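Local coordinates for SIRV coat protein (Sulfolobus islandicus rudivirus 1 variant YNP, PDB 3F2E), which forms the coat of a rod-shaped archaeal virus, probably by packing around the viral DNA, and is represented here by its C-terminal four-helix-bundle domain, at residues A[15-19]-A[29-33]; A[34-39]-A[59-63]; A[18-24]-A[71-75]. The contacts are given in a common frame with arbitrary orientation. Numbering follows the deposited sequence.

Interaction 1 of 3, residues A[15-19]-A[29-33]; sequences VSAVL and RAIYQ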
loop_
_atom_site.group_PDB
_atom_site.type_symbol
_atom_site.label_atom_id
_atom_site.label_comp_id
_atom_site.label_asym_id
_atom_site.label_seq_id
_atom_site.Cartn_x
_atom_site.Cartn_y
_atom_site.Cartn_z
ATOM N N VAL A 15 1.866 -7.301 -3.392
ATOM C CA VAL A 15 1.719 -6.164 -4.297
ATOM C C VAL A 15 1.587 -6.634 -5.750
ATOM O O VAL A 15 0.746 -6.134 -6.503
ATOM C CB VAL A 15 2.884 -5.163 -4.154
ATOM C CG1 VAL A 15 2.807 -4.081 -5.238
ATOM C CG2 VAL A 15 2.862 -4.528 -2.760
ATOM N N SER A 16 2.414 -7.597 -6.145
ATOM C CA SER A 16 2.363 -8.102 -7.516
ATOM C C SER A 16 0.994 -8.679 -7.888
ATOM O O SER A 16 0.543 -8.531 -9.028
ATOM C CB SER A 16 3.469 -9.131 -7.760
ATOM O OG SER A 16 4.731 -8.491 -7.843
ATOM N N ALA A 17 0.335 -9.333 -6.937
ATOM C CA ALA A 17 -1.008 -9.874 -7.188
ATOM C C ALA A 17 -1.974 -8.751 -7.565
ATOM O O ALA A 17 -2.768 -8.887 -8.500
ATOM C CB ALA A 17 -1.525 -10.650 -5.984
ATOM N N VAL A 18 -1.898 -7.634 -6.843
ATOM C CA VAL A 18 -2.737 -6.477 -7.163
ATOM C C VAL A 18 -2.362 -5.858 -8.516
ATOM O O VAL A 18 -3.235 -5.507 -9.317
ATOM C CB VAL A 18 -2.690 -5.408 -6.038
ATOM C CG1 VAL A 18 -3.461 -4.163 -6.450
ATOM C CG2 VAL A 18 -3.255 -5.989 -4.740
ATOM N N LEU A 19 -1.062 -5.722 -8.778
ATOM C CA LEU A 19 -0.622 -5.150 -10.042
ATOM C C LEU A 19 -1.115 -5.986 -11.231
ATOM O O LEU A 19 -1.457 -5.442 -12.287
ATOM C CB LEU A 19 0.898 -4.951 -10.060
ATOM C CG LEU A 19 1.410 -3.989 -8.976
ATOM C CD1 LEU A 19 2.924 -3.791 -9.079
ATOM C CD2 LEU A 19 0.689 -2.644 -9.032
ATOM N N ARG A 29 5.357 0.056 -11.724
ATOM C CA ARG A 29 5.238 -0.970 -10.686
ATOM C C ARG A 29 5.970 -0.541 -9.419
ATOM O O ARG A 29 5.533 -0.844 -8.301
ATOM C CB ARG A 29 5.802 -2.309 -11.162
ATOM C CG ARG A 29 4.991 -2.983 -12.259
ATOM C CD ARG A 29 5.693 -4.252 -12.738
ATOM N NE ARG A 29 5.772 -5.270 -11.692
ATOM C CZ ARG A 29 4.813 -6.158 -11.440
ATOM N NH1 ARG A 29 3.697 -6.142 -12.157
ATOM N NH2 ARG A 29 4.967 -7.061 -10.473
ATOM N N ALA A 30 7.089 0.156 -9.608
ATOM C CA ALA A 30 7.951 0.558 -8.502
ATOM C C ALA A 30 7.243 1.476 -7.517
ATOM O O ALA A 30 7.523 1.429 -6.317
ATOM C CB ALA A 30 9.229 1.226 -9.033
ATOM N N ILE A 31 6.336 2.308 -8.021
ATOM C CA ILE A 31 5.535 3.194 -7.173
ATOM C C ILE A 31 4.777 2.374 -6.130
ATOM O O ILE A 31 4.784 2.677 -4.930
ATOM C CB ILE A 31 4.495 3.982 -8.006
ATOM C CG1 ILE A 31 5.178 4.850 -9.066
ATOM C CG2 ILE A 31 3.610 4.836 -7.105
ATOM C CD1 ILE A 31 4.192 5.499 -10.029
ATOM N N TYR A 32 4.125 1.318 -6.599
ATOM C CA TYR A 32 3.257 0.531 -5.736
ATOM C C TYR A 32 4.033 -0.425 -4.826
ATOM O O TYR A 32 3.627 -0.670 -3.688
ATOM C CB TYR A 32 2.188 -0.184 -6.578
ATOM C CG TYR A 32 1.382 0.813 -7.388
ATOM C CD1 TYR A 32 0.383 1.576 -6.785
ATOM C CD2 TYR A 32 1.653 1.034 -8.736
ATOM C CE1 TYR A 32 -0.336 2.520 -7.508
ATOM C CE2 TYR A 32 0.933 1.972 -9.470
ATOM C CZ TYR A 32 -0.064 2.708 -8.849
ATOM O OH TYR A 32 -0.783 3.647 -9.566
ATOM N N GLN A 33 5.153 -0.952 -5.316
ATOM C CA GLN A 33 6.022 -1.773 -4.481
ATOM C C GLN A 33 6.588 -0.940 -3.327
ATOM O O GLN A 33 6.659 -1.414 -2.194
ATOM C CB GLN A 33 7.149 -2.409 -5.301
ATOM C CG GLN A 33 6.680 -3.484 -6.285
ATOM C CD GLN A 33 6.242 -4.783 -5.610
ATOM O OE1 GLN A 33 6.219 -4.895 -4.379
ATOM N NE2 GLN A 33 5.896 -5.781 -6.427
HETATM O O HOH W 1 2.220 -8.478 -11.377
#

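Interaction 2 of 3, residues A[34-39]-A[59-63]; sequences GFGLKV and LKAYY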
loop_
_atom_site.group_PDB
_atom_site.type_symbol
_atom_site.label_atom_id
_atom_site.label_comp_id
_atom_site.label_asym_id
_atom_site.label_seq_id
_atom_site.Cartn_x
_atom_site.Cartn_y
_atom_site.Cartn_z
ATOM N N GLY A 34 6.970 0.301 -3.621
ATOM C CA GLY A 34 7.483 1.200 -2.594
ATOM C C GLY A 34 6.439 1.565 -1.550
ATOM O O GLY A 34 6.695 1.497 -0.340
ATOM N N PHE A 35 5.258 1.954 -2.017
ATOM C CA PHE A 35 4.127 2.227 -1.136
ATOM C C PHE A 35 3.831 1.014 -0.255
ATOM O O PHE A 35 3.681 1.135 0.959
ATOM C CB PHE A 35 2.888 2.589 -1.966
ATOM C CG PHE A 35 1.623 2.717 -1.159
ATOM C CD1 PHE A 35 1.326 3.893 -0.492
ATOM C CD2 PHE A 35 0.715 1.662 -1.092
ATOM C CE1 PHE A 35 0.147 4.020 0.243
ATOM C CE2 PHE A 35 -0.456 1.780 -0.364
ATOM C CZ PHE A 35 -0.745 2.962 0.306
ATOM N N GLY A 36 3.748 -0.162 -0.872
ATOM C CA GLY A 36 3.441 -1.377 -0.134
ATOM C C GLY A 36 4.441 -1.689 0.970
ATOM O O GLY A 36 4.056 -2.063 2.079
ATOM N N LEU A 37 5.728 -1.539 0.671
ATOM C CA LEU A 37 6.771 -1.777 1.671
ATOM C C LEU A 37 6.632 -0.821 2.860
ATOM O O LEU A 37 6.789 -1.223 4.024
ATOM C CB LEU A 37 8.158 -1.650 1.040
ATOM C CG LEU A 37 9.331 -1.862 2.001
ATOM C CD1 LEU A 37 9.196 -3.183 2.750
ATOM C CD2 LEU A 37 10.658 -1.790 1.255
ATOM N N LYS A 38 6.330 0.440 2.571
ATOM C CA LYS A 38 6.141 1.421 3.642
ATOM C C LYS A 38 4.918 1.093 4.508
ATOM O O LYS A 38 4.955 1.236 5.734
ATOM C CB LYS A 38 6.061 2.843 3.075
ATOM C CG LYS A 38 7.381 3.350 2.492
ATOM C CD LYS A 38 7.287 4.821 2.105
ATOM C CE LYS A 38 8.560 5.290 1.426
ATOM N NZ LYS A 38 9.743 5.130 2.316
ATOM N N VAL A 39 3.835 0.645 3.877
ATOM C CA VAL A 39 2.652 0.238 4.636
ATOM C C VAL A 39 2.978 -0.968 5.529
ATOM O O VAL A 39 2.623 -0.996 6.711
ATOM C CB VAL A 39 1.448 -0.062 3.706
ATOM C CG1 VAL A 39 0.293 -0.673 4.500
ATOM C CG2 VAL A 39 1.001 1.217 2.986
ATOM N N LEU A 59 0.543 8.508 3.575
ATOM C CA LEU A 59 1.254 7.896 2.451
ATOM C C LEU A 59 0.394 7.921 1.187
ATOM O O LEU A 59 0.897 8.201 0.098
ATOM C CB LEU A 59 1.664 6.454 2.779
ATOM C CG LEU A 59 2.771 6.255 3.821
ATOM C CD1 LEU A 59 2.888 4.794 4.206
ATOM C CD2 LEU A 59 4.107 6.800 3.306
ATOM N N LYS A 60 -0.898 7.617 1.327
ATOM C CA LYS A 60 -1.807 7.636 0.174
ATOM C C LYS A 60 -1.805 9.015 -0.478
ATOM O O LYS A 60 -1.573 9.153 -1.684
ATOM C CB LYS A 60 -3.233 7.261 0.585
ATOM C CG LYS A 60 -3.455 5.765 0.834
ATOM C CD LYS A 60 -4.864 5.515 1.348
ATOM C CE LYS A 60 -5.175 4.030 1.474
ATOM N NZ LYS A 60 -6.536 3.846 2.088
ATOM N N ALA A 61 -2.053 10.040 0.333
ATOM C CA ALA A 61 -2.083 11.404 -0.172
ATOM C C ALA A 61 -0.752 11.788 -0.833
ATOM O O ALA A 61 -0.742 12.383 -1.912
ATOM C CB ALA A 61 -2.433 12.375 0.956
ATOM N N TYR A 62 0.363 11.441 -0.191
ATOM C CA TYR A 62 1.677 11.758 -0.743
ATOM C C TYR A 62 1.942 11.064 -2.083
ATOM O O TYR A 62 2.439 11.690 -3.021
ATOM C CB TYR A 62 2.808 11.437 0.242
ATOM C CG TYR A 62 4.134 11.988 -0.236
ATOM C CD1 TYR A 62 4.975 11.225 -1.047
ATOM C CD2 TYR A 62 4.531 13.278 0.101
ATOM C CE1 TYR A 62 6.186 11.733 -1.503
ATOM C CE2 TYR A 62 5.737 13.800 -0.355
ATOM C CZ TYR A 62 6.560 13.020 -1.151
ATOM O OH TYR A 62 7.762 13.532 -1.596
ATOM N N TYR A 63 1.616 9.776 -2.169
ATOM C CA TYR A 63 1.892 9.019 -3.387
ATOM C C TYR A 63 1.009 9.487 -4.547
ATOM O O TYR A 63 1.451 9.536 -5.699
ATOM C CB TYR A 63 1.794 7.502 -3.143
ATOM C CG TYR A 63 3.090 6.896 -2.636
ATOM C CD1 TYR A 63 3.842 6.037 -3.435
ATOM C CD2 TYR A 63 3.578 7.205 -1.370
ATOM C CE1 TYR A 63 5.035 5.494 -2.979
ATOM C CE2 TYR A 63 4.768 6.665 -0.907
ATOM C CZ TYR A 63 5.493 5.815 -1.716
ATOM O OH TYR A 63 6.680 5.286 -1.256
#

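Interaction 3 of 3, residues A[18-24]-A[71-75]; sequences VLSQYGI and PTVLD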
loop_
_atom_site.group_PDB
_atom_site.type_symbol
_atom_site.label_atom_id
_atom_site.label_comp_id
_atom_site.label_asym_id
_atom_site.label_seq_id
_atom_site.Cartn_x
_atom_site.Cartn_y
_atom_site.Cartn_z
ATOM N N VAL A 18 -1.898 -7.634 -6.843
ATOM C CA VAL A 18 -2.737 -6.477 -7.163
ATOM C C VAL A 18 -2.362 -5.858 -8.516
ATOM O O VAL A 18 -3.235 -5.507 -9.317
ATOM C CB VAL A 18 -2.690 -5.408 -6.038
ATOM C CG1 VAL A 18 -3.461 -4.163 -6.450
ATOM C CG2 VAL A 18 -3.255 -5.989 -4.740
ATOM N N LEU A 19 -1.062 -5.722 -8.778
ATOM C CA LEU A 19 -0.622 -5.150 -10.042
ATOM C C LEU A 19 -1.115 -5.986 -11.231
ATOM O O LEU A 19 -1.457 -5.442 -12.287
ATOM C CB LEU A 19 0.898 -4.951 -10.060
ATOM C CG LEU A 19 1.410 -3.989 -8.976
ATOM C CD1 LEU A 19 2.924 -3.791 -9.079
ATOM C CD2 LEU A 19 0.689 -2.644 -9.032
ATOM N N SER A 20 -1.179 -7.301 -11.043
ATOM C CA SER A 20 -1.694 -8.198 -12.076
ATOM C C SER A 20 -3.166 -7.922 -12.380
ATOM O O SER A 20 -3.568 -7.852 -13.544
ATOM C CB SER A 20 -1.514 -9.657 -11.655
ATOM O OG SER A 20 -0.156 -10.052 -11.750
ATOM N N GLN A 21 -3.967 -7.775 -11.330
ATOM C CA GLN A 21 -5.386 -7.472 -11.485
ATOM C C GLN A 21 -5.598 -6.202 -12.308
ATOM O O GLN A 21 -6.542 -6.116 -13.095
ATOM C CB GLN A 21 -6.052 -7.318 -10.117
ATOM C CG GLN A 21 -5.969 -8.551 -9.227
ATOM C CD GLN A 21 -6.433 -8.259 -7.813
ATOM O OE1 GLN A 21 -7.000 -7.199 -7.527
ATOM N NE2 GLN A 21 -6.203 -9.211 -6.917
ATOM N N TYR A 22 -4.718 -5.220 -12.123
ATOM C CA TYR A 22 -4.886 -3.920 -12.773
ATOM C C TYR A 22 -4.067 -3.751 -14.052
ATOM O O TYR A 22 -4.144 -2.710 -14.717
ATOM C CB TYR A 22 -4.602 -2.775 -11.774
ATOM C CG TYR A 22 -5.729 -2.607 -10.772
ATOM C CD1 TYR A 22 -5.787 -3.384 -9.618
ATOM C CD2 TYR A 22 -6.765 -1.711 -11.013
ATOM C CE1 TYR A 22 -6.842 -3.251 -8.717
ATOM C CE2 TYR A 22 -7.818 -1.575 -10.125
ATOM C CZ TYR A 22 -7.852 -2.345 -8.982
ATOM O OH TYR A 22 -8.907 -2.203 -8.104
ATOM N N GLY A 23 -3.303 -4.777 -14.413
ATOM C CA GLY A 23 -2.535 -4.734 -15.649
ATOM C C GLY A 23 -1.363 -3.762 -15.618
ATOM O O GLY A 23 -0.957 -3.230 -16.651
ATOM N N ILE A 24 -0.805 -3.541 -14.436
ATOM C CA ILE A 24 0.283 -2.573 -14.286
ATOM C C ILE A 24 1.651 -3.240 -14.454
ATOM O O ILE A 24 2.002 -4.153 -13.705
ATOM C CB ILE A 24 0.178 -1.830 -12.938
ATOM C CG1 ILE A 24 -1.092 -0.976 -12.924
ATOM C CG2 ILE A 24 1.422 -0.970 -12.690
ATOM C CD1 ILE A 24 -1.481 -0.452 -11.553
ATOM N N PRO A 71 -5.522 5.987 -6.859
ATOM C CA PRO A 71 -6.068 5.789 -5.505
ATOM C C PRO A 71 -6.727 4.424 -5.316
ATOM O O PRO A 71 -6.639 3.836 -4.229
ATOM C CB PRO A 71 -7.122 6.901 -5.372
ATOM C CG PRO A 71 -6.777 7.902 -6.426
ATOM C CD PRO A 71 -6.126 7.144 -7.544
ATOM N N THR A 72 -7.390 3.924 -6.356
ATOM C CA THR A 72 -8.048 2.625 -6.271
ATOM C C THR A 72 -7.016 1.516 -6.059
ATOM O O THR A 72 -7.223 0.603 -5.256
ATOM C CB THR A 72 -8.884 2.336 -7.531
ATOM O OG1 THR A 72 -9.819 3.405 -7.730
ATOM C CG2 THR A 72 -9.639 1.016 -7.384
ATOM N N VAL A 73 -5.893 1.618 -6.769
ATOM C CA VAL A 73 -4.814 0.651 -6.619
ATOM C C VAL A 73 -4.160 0.749 -5.236
ATOM O O VAL A 73 -3.836 -0.271 -4.636
ATOM C CB VAL A 73 -3.760 0.789 -7.734
ATOM C CG1 VAL A 73 -2.655 -0.248 -7.571
ATOM C CG2 VAL A 73 -4.429 0.652 -9.105
ATOM N N LEU A 74 -3.963 1.968 -4.730
ATOM C CA LEU A 74 -3.404 2.117 -3.382
ATOM C C LEU A 74 -4.302 1.478 -2.324
ATOM O O LEU A 74 -3.801 0.840 -1.400
ATOM C CB LEU A 74 -3.154 3.585 -3.029
ATOM C CG LEU A 74 -2.097 4.338 -3.844
ATOM C CD1 LEU A 74 -2.024 5.775 -3.358
ATOM C CD2 LEU A 74 -0.724 3.675 -3.754
ATOM N N ASP A 75 -5.617 1.652 -2.456
ATOM C CA ASP A 75 -6.563 0.989 -1.554
ATOM C C ASP A 75 -6.426 -0.535 -1.635
ATOM O O ASP A 75 -6.405 -1.227 -0.618
ATOM C CB ASP A 75 -8.009 1.387 -1.873
ATOM C CG ASP A 75 -8.350 2.792 -1.414
ATOM O OD1 ASP A 75 -7.527 3.420 -0.708
ATOM O OD2 ASP A 75 -9.455 3.267 -1.757
#

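Interaction 1 of 3, residues A[15-19]-A[29-33]
Arg29 is the first residue of 29-33, and its long side chain reaches toward helix 9-22. Its guanidinium lies near two residues about one turn apart, Ser16 and Leu19. NH1 of Arg29 is 3.7 Å from CB of Leu19, and CD1 of Leu19 covers one face of the guanidinium. At the edge of the group, NH2 of Arg29 is 3.0 Å from OG of Ser16, but the angle is too poor for a hydrogen bond. The hydroxyl of Ser16 instead hydrogen-bonds to the backbone O of Ala12. A water links the two helices: it donates to O of Ser16 (2.9 Å) and accepts from NH1 of Arg29 (2.9 Å). NH1 also hydrogen-bonds to O of Ile24, in the turn between the helices.

Tyr32 lies on the buried side. Its CB is 3.8 Å from CD2 of Leu19 and 4.2 Å from CG1 of Val15. Helix 9-22 and helix 29-46 follow each other in a four-helix bundle and form a roughly antiparallel pair, with short-segment axes 10.2 Å apart at 137°. The CA-to-CB bond of Tyr32 points toward 15-19, but the ring leads away to Val73 and Leu74 of helix 71-82. Its OH hydrogen-bonds to N of Asn70.

Gln33 packs at the end of 29-33. Its OE1 is 3.4 Å from CB of Val15, and the CA atoms of Val15 and Gln33 are 6.2 Å apart. NE2 of Gln33 is 3.3 Å from OG of Ser16 and donates a hydrogen bond to O of Ala12.

Interaction 2 of 3, residues A[34-39]-A[59-63]
Gly34 comes close to the hydroxyl of Tyr63: its C atom is 3.7 Å from OH of Tyr63. Phe35 makes the main contact. Its CB sits over the face of the Tyr63 ring, 4.0 Å from the centroid, in a CH-pi contact. The Phe35 ring then turns its edge toward the same ring in a T-shaped pair, with centroids 5.5 Å apart and planes at 70°. CE1 of Phe35 also meets CB of Leu59 at 3.8 Å, and CZ of Phe35 meets CG of Lys60 at 3.9 Å. Lys38 packs through its aliphatic chain. Its CB is 3.9 Å from CD1 of Leu59, and its CE is 3.3 Å from OH of Tyr63. NZ of Lys38 hydrogen-bonds to a citrate that probably came from the crystallisation liquor. Val39 adds a looser apolar contact, CG2 to CD1 of Leu59 at 4.2 Å.

No hydrogen bond joins the segments. Their axes run nearly antiparallel at 162° and come within 11.1 Å, as in a four-helix bundle. Helix 71-82 covers the Phe35 side through Leu74, Val77 and Thr78. NZ of Lys60 makes a hydrogen bond to O of Pro85 and a salt bridge to OD1 of Asp75 on that helix.

Interaction 3 of 3, residues A[18-24]-A[71-75]
Apolar contacts carry this pairing, and Val73 is central to them. Its CG1 meets CG1 of Val18 at 4.2 Å and CD2 of Leu19 at 4.4 Å. Its CG2 meets CD1 of Ile24 at 4.0 Å. Val73 thus touches the last turns of helix 9-22 and Ile24 just beyond it.

The aromatic contact is a CH-pi interaction. CG2 of Val73 sits over the face of the Tyr22 ring, 4.0 Å from its centroid. Further out, OH of Tyr22 is 3.4 Å from CG2 of Thr72.

No hydrogen bond crosses between the two segments. Within 18-24, Gly23 has a positive phi and closes a Schellman motif, with Gly23 N bonded to Ser20 O at 3.2 Å and Ile24 N to Leu19 O at 2.9 Å. The chain turns here, and the CA-to-CB bond of Ile24 points toward 71-75.

The short-segment axes are 10.6 Å apart at 145°, so the first and last helices of the four-helix bundle run roughly antiparallel. On helix 29-46, Tyr32 touches both Leu19 and Val73. The CA-to-CB bond of Leu74 points away from 18-24, and its side chain packs against Phe35 of helix 29-46 and Ile64 of helix 50-67.

In the fold
Together the three contacts involve all four helices of the bundle. Interactions 1 and 2 both use helix 29-46, at successive turns, and Val15 also packs on Gly36. Interactions 1 and 3 overlap at Val18 and Leu19, but of these two only Leu19 makes contacts in both. All three are partly buried. Interaction 2 lies nearest the chain centre, about 5 Å between centres, with buried Phe35, Leu59 and Tyr63. Interactions 1 and 3 lie about 9 and 10 Å out. Interaction 1 combines an apolar inner side with a water-bridged polar edge. Interaction 3 is aliphatic inside, with exposed Tyr22 and Thr72 on its outer side. Tyr63 packs on Leu74, linking interactions 2 and 3.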